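Local coordinates for O-methyltransferase (Burkholderia thailandensis, PDB 3MCZ), which probably transfers a methyl group from S-adenosylmethionine to a hydroxyl group of a small-molecule acceptor, acting as a dimer, at residues F50-T55 / A63-M68; L76-A81 / D91-T96. All coordinates share one frame; numbering follows the deposited sequence. Where two conformers were deposited one is given.

Contact 1: residues F50-T55 / A63-M68; sequences FDLTQT and AASFGM
Leu52 meets Ser65 and Phe66 through the two methyls at the end of its side chain, and this one leucine makes every close contact between residues 50-55 and 63-68. Its CG stands anti to the backbone N (chi1 -170°), which extends the isobutyl group across to the neighbouring helix. CD2 lies against both partners: it reaches the rim of the Phe66 ring, 3.6 Å from CE1 and near the ring plane, so the methyl meets an edge and not the pi face, and it is 3.8 Å from Ser65 CB. The Leu52 and Phe66 side chains run past each other in opposite directions, and Leu52 CB is also 4.2 Å from Phe66 CE1. CD1 is 3.7 Å from Ser65 OG, a van der Waals contact of a methyl with a hydroxyl. That hydroxyl is turned back on its own helix, with OG beside the backbone N (chi1 -77°), and makes a weak hydrogen bond to Glu61 O. Both segments belong to the dimerisation domain, a family related to helix-turn-helix folds, and the contact joins the short, weakly bonded helix 49-52 to the last turn of helix 59-66. Helix 59-66 closes in a Schellman motif: Gly67, just past its end, has phi 68°, and Met68 N bonds to Ala63 O at 2.9 Å. The touching surface is small, 122 Å² in all, with Ser65 exposed and Leu52 and Phe66 partly so. Beyond it, Met68, a selenomethionine here, packs on Leu132 of the second subunit, and Asp51 OD2 is hydrogen-bonded to Thr105 OG1.

Contact 2: residues L76-A81 / D91-T96; sequences LLHALA and DAFRNT
The Phe93 ring carries Leu77 CB over one face and has His78 CD2 and Ala81 CB at its edge. Leu77 CB sits 3.7 Å from the ring centroid and only 3° off the normal, a nearly centred CH-pi contact. At the rim, Phe93 CZ points into one face of the imidazole, 3.5 Å from His78 CD2; with ring planes at 75° and centroids 5.1 Å apart, the pair is T-shaped, phenylalanine giving the edge and histidine the face. Ala81 CB, one helical turn beyond Leu77, touches Phe93 CE2 at 4.0 Å. Phe93 CG lies anti to its own carbonyl carbon, which carries the ring from the strand onto the helix. The strand, 92-95, pairs antiparallel with 86-89 as a beta hairpin, the wing that follows helix 70-82 in this winged-helix-like dimerisation domain; strand and helix axes are 9.8 Å apart at 46°. Pro59 of helix 59-66 also packs on Phe93. The imidazole is held by a hydrogen bond between His78 NE2, itself 3.5 Å from Phe93 CZ, and Lys88 NZ, consistent with NE2 acting as acceptor. His78 and Ala81 in turn pack on Val295 of the second subunit.

Contact 1 is a surface contact between two short helices, whereas contact 2 is buried and sets the hairpin strand 92-95 against helix 70-82. Neither has a hydrogen bond across its segments, but contact 1 rests on one leucine, with a methyl at a ring edge and both methyls near a hydroxyl, while contact 2 is built round a ring engaged at face and rim. They share no segment, though helices 59-66 and 70-82 are consecutive in the chain. Their centres lie 11 Å apart, and Asn95 ties them together: its OD1 is 2.6 Å from Thr53 OG1 and its ND2 2.7 Å from Phe50 O, both probable hydrogen bonds. Both contacts also border the second subunit.

Contact 1: residues F50-T55 / A63-M68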
ATOM      1  N   PHE A  50      -2.561  13.761 -14.908  1.00 14.57           N
ATOM      2  CA  PHE A  50      -1.735  13.385 -16.064  1.00 15.17           C
ATOM      3  C   PHE A  50      -2.297  13.822 -17.426  1.00 15.73           C
ATOM      4  O   PHE A  50      -1.580  13.814 -18.441  1.00 15.09           O
ATOM      5  CB  PHE A  50      -1.466  11.887 -16.057  1.00 14.94           C
ATOM      6  CG  PHE A  50      -0.782  11.413 -14.819  1.00 16.72           C
ATOM      7  CD1 PHE A  50       0.467  11.887 -14.475  1.00 17.22           C
ATOM      8  CD2 PHE A  50      -1.401  10.474 -13.972  1.00 18.67           C
ATOM      9  CE1 PHE A  50       1.103  11.421 -13.319  1.00 18.95           C
ATOM     10  CE2 PHE A  50      -0.771  10.013 -12.824  1.00 18.43           C
ATOM     11  CZ  PHE A  50       0.485  10.492 -12.497  1.00 18.22           C
ATOM     12  N   ASP A  51      -3.569  14.204 -17.439  1.00 16.46           N
ATOM     13  CA  ASP A  51      -4.170  14.799 -18.615  1.00 17.28           C
ATOM     14  C   ASP A  51      -3.593  16.197 -18.813  1.00 17.74           C
ATOM     15  O   ASP A  51      -3.397  16.624 -19.952  1.00 17.72           O
ATOM     16  CB  ASP A  51      -5.698  14.861 -18.480  1.00 17.96           C
ATOM     17  CG  ASP A  51      -6.372  13.533 -18.806  1.00 19.69           C
ATOM     18  OD1 ASP A  51      -5.746  12.465 -18.638  1.00 23.80           O
ATOM     19  OD2 ASP A  51      -7.537  13.557 -19.256  1.00 25.60           O
ATOM     20  N   LEU A  52      -3.339  16.918 -17.718  1.00 17.27           N
ATOM     21  CA  LEU A  52      -2.730  18.261 -17.809  1.00 17.09           C
ATOM     22  C   LEU A  52      -1.283  18.193 -18.286  1.00 16.93           C
ATOM     23  O   LEU A  52      -0.844  19.018 -19.098  1.00 16.83           O
ATOM     24  CB  LEU A  52      -2.796  19.002 -16.468  1.00 17.52           C
ATOM     25  CG  LEU A  52      -2.404  20.490 -16.505  1.00 17.77           C
ATOM     26  CD1 LEU A  52      -3.431  21.346 -17.276  1.00 15.30           C
ATOM     27  CD2 LEU A  52      -2.205  21.024 -15.088  1.00 19.13           C
ATOM     28  N   THR A  53      -0.548  17.193 -17.798  1.00 16.82           N
ATOM     29  CA  THR A  53       0.869  17.050 -18.086  1.00 16.93           C
ATOM     30  C   THR A  53       1.155  16.256 -19.377  1.00 17.80           C
ATOM     31  O   THR A  53       2.277  15.824 -19.592  1.00 16.90           O
ATOM     32  CB  THR A  53       1.620  16.421 -16.853  1.00 17.23           C
ATOM     33  OG1 THR A  53       0.961  15.222 -16.424  1.00 16.68           O
ATOM     34  CG2 THR A  53       1.636  17.392 -15.682  1.00 16.33           C
ATOM     35  N   GLN A  54       0.158  16.091 -20.249  1.00 19.45           N
ATOM     36  CA  GLN A  54       0.402  15.577 -21.614  1.00 20.73           C
ATOM     37  C   GLN A  54       1.339  16.514 -22.371  1.00 21.18           C
ATOM     38  O   GLN A  54       2.076  16.095 -23.272  1.00 21.38           O
ATOM     39  CB  GLN A  54      -0.899  15.414 -22.391  1.00 21.47           C
ATOM     40  CG  GLN A  54      -1.670  14.128 -22.032  1.00 23.35           C
ATOM     41  CD  GLN A  54      -2.907  13.951 -22.905  1.00 26.64           C
ATOM     42  OE1 GLN A  54      -3.814  14.796 -22.890  1.00 29.12           O
ATOM     43  NE2 GLN A  54      -2.942  12.859 -23.683  1.00 27.12           N
ATOM     44  N   THR A  55       1.315  17.780 -21.996  1.00 20.82           N
ATOM     45  CA  THR A  55       2.376  18.682 -22.399  1.00 21.33           C
ATOM     46  C   THR A  55       3.053  19.282 -21.158  1.00 20.84           C
ATOM     47  O   THR A  55       2.505  19.239 -20.054  1.00 21.42           O
ATOM     48  CB  THR A  55       1.861  19.736 -23.387  1.00 21.50           C
ATOM     49  OG1 THR A  55       2.970  20.497 -23.857  1.00 24.32           O
ATOM     50  CG2 THR A  55       0.806  20.643 -22.748  1.00 21.43           C
ATOM     51  N   ALA A  63      -0.489  24.355 -10.451  1.00 15.62           N
ATOM     52  CA  ALA A  63      -1.134  24.920  -9.258  1.00 15.88           C
ATOM     53  C   ALA A  63      -2.272  25.840  -9.637  1.00 16.56           C
ATOM     54  O   ALA A  63      -3.336  25.792  -9.021  1.00 17.21           O
ATOM     55  CB  ALA A  63      -0.118  25.667  -8.377  1.00 15.12           C
ATOM     56  N   ALA A  64      -2.049  26.658 -10.659  1.00 17.25           N
ATOM     57  CA  ALA A  64      -3.091  27.582 -11.139  1.00 18.69           C
ATOM     58  C   ALA A  64      -4.292  26.792 -11.660  1.00 19.70           C
ATOM     59  O   ALA A  64      -5.431  27.145 -11.357  1.00 20.63           O
ATOM     60  CB  ALA A  64      -2.555  28.500 -12.202  1.00 17.91           C
ATOM     61  N   SER A  65      -4.031  25.729 -12.425  1.00 20.71           N
ATOM     62  CA  SER A  65      -5.085  24.894 -13.007  1.00 21.30           C
ATOM     63  C   SER A  65      -5.951  24.231 -11.968  1.00 21.21           C
ATOM     64  O   SER A  65      -7.163  24.175 -12.127  1.00 21.08           O
ATOM     65  CB  SER A  65      -4.495  23.780 -13.888  1.00 21.61           C
ATOM     66  OG  SER A  65      -4.072  24.279 -15.146  1.00 25.40           O
ATOM     67  N   PHE A  66      -5.314  23.677 -10.939  1.00 20.93           N
ATOM     68  CA  PHE A  66      -5.980  22.867  -9.936  1.00 21.34           C
ATOM     69  C   PHE A  66      -6.305  23.624  -8.651  1.00 21.08           C
ATOM     70  O   PHE A  66      -6.879  23.048  -7.728  1.00 22.16           O
ATOM     71  CB  PHE A  66      -5.100  21.643  -9.591  1.00 21.90           C
ATOM     72  CG  PHE A  66      -5.178  20.556 -10.612  1.00 23.18           C
ATOM     73  CD1 PHE A  66      -4.239  20.455 -11.620  1.00 25.60           C
ATOM     74  CD2 PHE A  66      -6.221  19.646 -10.579  1.00 27.42           C
ATOM     75  CE1 PHE A  66      -4.337  19.456 -12.592  1.00 28.72           C
ATOM     76  CE2 PHE A  66      -6.325  18.645 -11.533  1.00 28.39           C
ATOM     77  CZ  PHE A  66      -5.383  18.550 -12.547  1.00 29.00           C
ATOM     78  N   GLY A  67      -5.891  24.880  -8.553  1.00 20.24           N
ATOM     79  CA  GLY A  67      -6.088  25.636  -7.321  1.00 19.86           C
ATOM     80  C   GLY A  67      -5.256  25.136  -6.144  1.00 19.25           C
ATOM     81  O   GLY A  67      -5.716  25.145  -4.993  1.00 19.18           O
HETATM   82  N   MSE A  68      -4.021  24.727  -6.421  1.00 18.03           N
HETATM   83  CA  MSE A  68      -3.115  24.265  -5.370  1.00 17.12           C
HETATM   84  C   MSE A  68      -2.164  25.381  -4.915  1.00 16.49           C
HETATM   85  O   MSE A  68      -1.935  26.354  -5.636  1.00 15.48           O
HETATM   86  CB  MSE A  68      -2.255  23.117  -5.884  1.00 17.06           C
HETATM   87  CG  MSE A  68      -3.013  21.870  -6.280  1.00 16.68           C
HETATM   88 SE   MSE A  68      -1.837  20.664  -7.171  0.95 18.24          SE
HETATM   89  CE  MSE A  68      -3.128  19.248  -7.634  1.00 16.30           C
TER

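Contact 2: residues L76-A81 / D91-T96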
ATOM      1  N   LEU A  76       4.611  17.444  -4.958  1.00 10.36           N
ATOM      2  CA  LEU A  76       3.936  16.318  -5.567  1.00 10.71           C
ATOM      3  C   LEU A  76       4.579  15.985  -6.912  1.00 10.99           C
ATOM      4  O   LEU A  76       4.809  14.823  -7.208  1.00 10.43           O
ATOM      5  CB  LEU A  76       2.464  16.594  -5.748  1.00 11.35           C
ATOM      6  CG  LEU A  76       1.675  15.468  -6.466  1.00 12.60           C
ATOM      7  CD1 LEU A  76       1.650  14.145  -5.734  1.00 15.89           C
ATOM      8  CD2 LEU A  76       0.274  15.977  -6.751  1.00 16.58           C
ATOM      9  N   LEU A  77       4.855  17.005  -7.718  1.00 11.68           N
ATOM     10  CA  LEU A  77       5.328  16.752  -9.062  1.00 12.55           C
ATOM     11  C   LEU A  77       6.693  16.093  -9.000  1.00 13.00           C
ATOM     12  O   LEU A  77       6.973  15.191  -9.776  1.00 11.88           O
ATOM     13  CB  LEU A  77       5.371  18.022  -9.896  1.00 12.44           C
ATOM     14  CG  LEU A  77       4.022  18.669 -10.216  1.00 14.59           C
ATOM     15  CD1 LEU A  77       4.225  20.132 -10.543  1.00 15.41           C
ATOM     16  CD2 LEU A  77       3.328  17.927 -11.379  1.00 14.26           C
ATOM     17  N   HIS A  78       7.539  16.575  -8.087  1.00 13.46           N
ATOM     18  CA  HIS A  78       8.835  15.939  -7.850  1.00 13.07           C
ATOM     19  C   HIS A  78       8.724  14.488  -7.443  1.00 12.09           C
ATOM     20  O   HIS A  78       9.440  13.649  -7.961  1.00 11.57           O
ATOM     21  CB  HIS A  78       9.674  16.778  -6.861  1.00 13.52           C
ATOM     22  CG  HIS A  78      10.193  18.048  -7.457  1.00 12.90           C
ATOM     23  ND1 HIS A  78       9.908  19.289  -6.933  1.00 16.21           N
ATOM     24  CD2 HIS A  78      10.995  18.267  -8.525  1.00 15.88           C
ATOM     25  CE1 HIS A  78      10.502  20.221  -7.661  1.00 17.57           C
ATOM     26  NE2 HIS A  78      11.152  19.627  -8.645  1.00 15.01           N
ATOM     27  N   ALA A  79       7.799  14.152  -6.553  1.00 11.22           N
ATOM     28  CA  ALA A  79       7.607  12.766  -6.169  1.00 11.92           C
ATOM     29  C   ALA A  79       7.108  11.896  -7.335  1.00 12.00           C
ATOM     30  O   ALA A  79       7.548  10.737  -7.488  1.00 12.49           O
ATOM     31  CB  ALA A  79       6.623  12.663  -4.946  1.00 11.69           C
ATOM     32  N   LEU A  80       6.220  12.451  -8.165  1.00 12.07           N
ATOM     33  CA  LEU A  80       5.752  11.750  -9.368  1.00 11.91           C
ATOM     34  C   LEU A  80       6.867  11.534 -10.398  1.00 12.39           C
ATOM     35  O   LEU A  80       6.957  10.465 -11.016  1.00 13.17           O
ATOM     36  CB  LEU A  80       4.597  12.497 -10.000  1.00 12.09           C
ATOM     37  CG  LEU A  80       3.309  12.505  -9.169  1.00 12.48           C
ATOM     38  CD1 LEU A  80       2.242  13.391  -9.836  1.00 13.15           C
ATOM     39  CD2 LEU A  80       2.768  11.027  -8.986  1.00  9.09           C
ATOM     40  N   ALA A  81       7.749  12.513 -10.537  1.00 12.66           N
ATOM     41  CA  ALA A  81       8.904  12.376 -11.410  1.00 12.50           C
ATOM     42  C   ALA A  81       9.838  11.257 -10.908  1.00 13.52           C
ATOM     43  O   ALA A  81      10.280  10.367 -11.675  1.00 14.71           O
ATOM     44  CB  ALA A  81       9.638  13.708 -11.513  1.00 13.03           C
ATOM     45  N   ASP A  91      12.337  23.528 -15.673  1.00 23.21           N
ATOM     46  CA  ASP A  91      11.354  23.637 -14.590  1.00 23.37           C
ATOM     47  C   ASP A  91       9.991  23.014 -14.932  1.00 21.58           C
ATOM     48  O   ASP A  91       9.061  23.152 -14.160  1.00 20.56           O
ATOM     49  CB  ASP A  91      11.143  25.098 -14.214  1.00 24.20           C
ATOM     50  CG  ASP A  91      12.374  25.724 -13.573  1.00 27.99           C
ATOM     51  OD1 ASP A  91      13.166  24.991 -12.939  1.00 32.82           O
ATOM     52  OD2 ASP A  91      12.542  26.959 -13.693  1.00 33.08           O
ATOM     53  N   ALA A  92       9.884  22.340 -16.078  1.00 20.41           N
ATOM     54  CA  ALA A  92       8.614  21.786 -16.543  1.00 19.35           C
ATOM     55  C   ALA A  92       8.533  20.264 -16.352  1.00 18.32           C
ATOM     56  O   ALA A  92       9.546  19.551 -16.420  1.00 19.02           O
ATOM     57  CB  ALA A  92       8.388  22.165 -18.033  1.00 19.05           C
ATOM     58  N   PHE A  93       7.318  19.780 -16.136  1.00 16.20           N
ATOM     59  CA  PHE A  93       7.041  18.370 -15.959  1.00 15.25           C
ATOM     60  C   PHE A  93       6.085  17.912 -17.031  1.00 15.29           C
ATOM     61  O   PHE A  93       5.059  18.564 -17.273  1.00 14.29           O
ATOM     62  CB  PHE A  93       6.377  18.130 -14.598  1.00 15.05           C
ATOM     63  CG  PHE A  93       7.277  18.391 -13.423  1.00 13.24           C
ATOM     64  CD1 PHE A  93       7.389  19.666 -12.898  1.00 13.94           C
ATOM     65  CD2 PHE A  93       8.004  17.359 -12.828  1.00 12.46           C
ATOM     66  CE1 PHE A  93       8.222  19.917 -11.806  1.00 13.99           C
ATOM     67  CE2 PHE A  93       8.818  17.619 -11.717  1.00 11.78           C
ATOM     68  CZ  PHE A  93       8.926  18.902 -11.231  1.00 13.33           C
ATOM     69  N   ARG A  94       6.422  16.777 -17.632  1.00 15.51           N
ATOM     70  CA  ARG A  94       5.600  16.166 -18.665  0.50 15.77           C
ATOM     71  C   ARG A  94       5.567  14.654 -18.457  1.00 15.55           C
ATOM     72  O   ARG A  94       6.461  14.073 -17.834  1.00 15.61           O
ATOM     73  CB  ARG A  94       6.118  16.525 -20.067  0.50 15.82           C
ATOM     74  CG  ARG A  94       7.417  15.846 -20.470  0.50 17.20           C
ATOM     75  CD  ARG A  94       7.817  16.197 -21.911  0.50 20.54           C
ATOM     76  NE  ARG A  94       9.007  15.454 -22.310  0.50 22.12           N
ATOM     77  CZ  ARG A  94      10.228  15.738 -21.875  0.50 23.22           C
ATOM     78  NH1 ARG A  94      10.410  16.755 -21.042  0.50 24.19           N
ATOM     79  NH2 ARG A  94      11.267  15.015 -22.273  0.50 23.38           N
ATOM     80  N   ASN A  95       4.509  14.027 -18.959  1.00 15.06           N
ATOM     81  CA  ASN A  95       4.318  12.591 -18.836  1.00 14.26           C
ATOM     82  C   ASN A  95       5.409  11.770 -19.468  1.00 14.66           C
ATOM     83  O   ASN A  95       5.851  12.045 -20.579  1.00 14.83           O
ATOM     84  CB  ASN A  95       3.014  12.162 -19.498  1.00 14.40           C
ATOM     85  CG  ASN A  95       1.804  12.709 -18.801  1.00 13.36           C
ATOM     86  OD1 ASN A  95       1.885  13.117 -17.650  1.00 14.16           O
ATOM     87  ND2 ASN A  95       0.667  12.694 -19.486  1.00 13.78           N
ATOM     88  N   THR A  96       5.780  10.701 -18.782  1.00 14.38           N
ATOM     89  CA  THR A  96       6.628   9.680 -19.371  1.00 15.34           C
ATOM     90  C   THR A  96       5.802   8.795 -20.308  1.00 15.54           C
ATOM     91  O   THR A  96       4.572   8.894 -20.340  1.00 14.87           O
ATOM     92  CB  THR A  96       7.228   8.793 -18.313  1.00 15.16           C
ATOM     93  OG1 THR A  96       6.163   8.224 -17.533  1.00 15.16           O
ATOM     94  CG2 THR A  96       8.158   9.625 -17.428  1.00 15.72           C
TER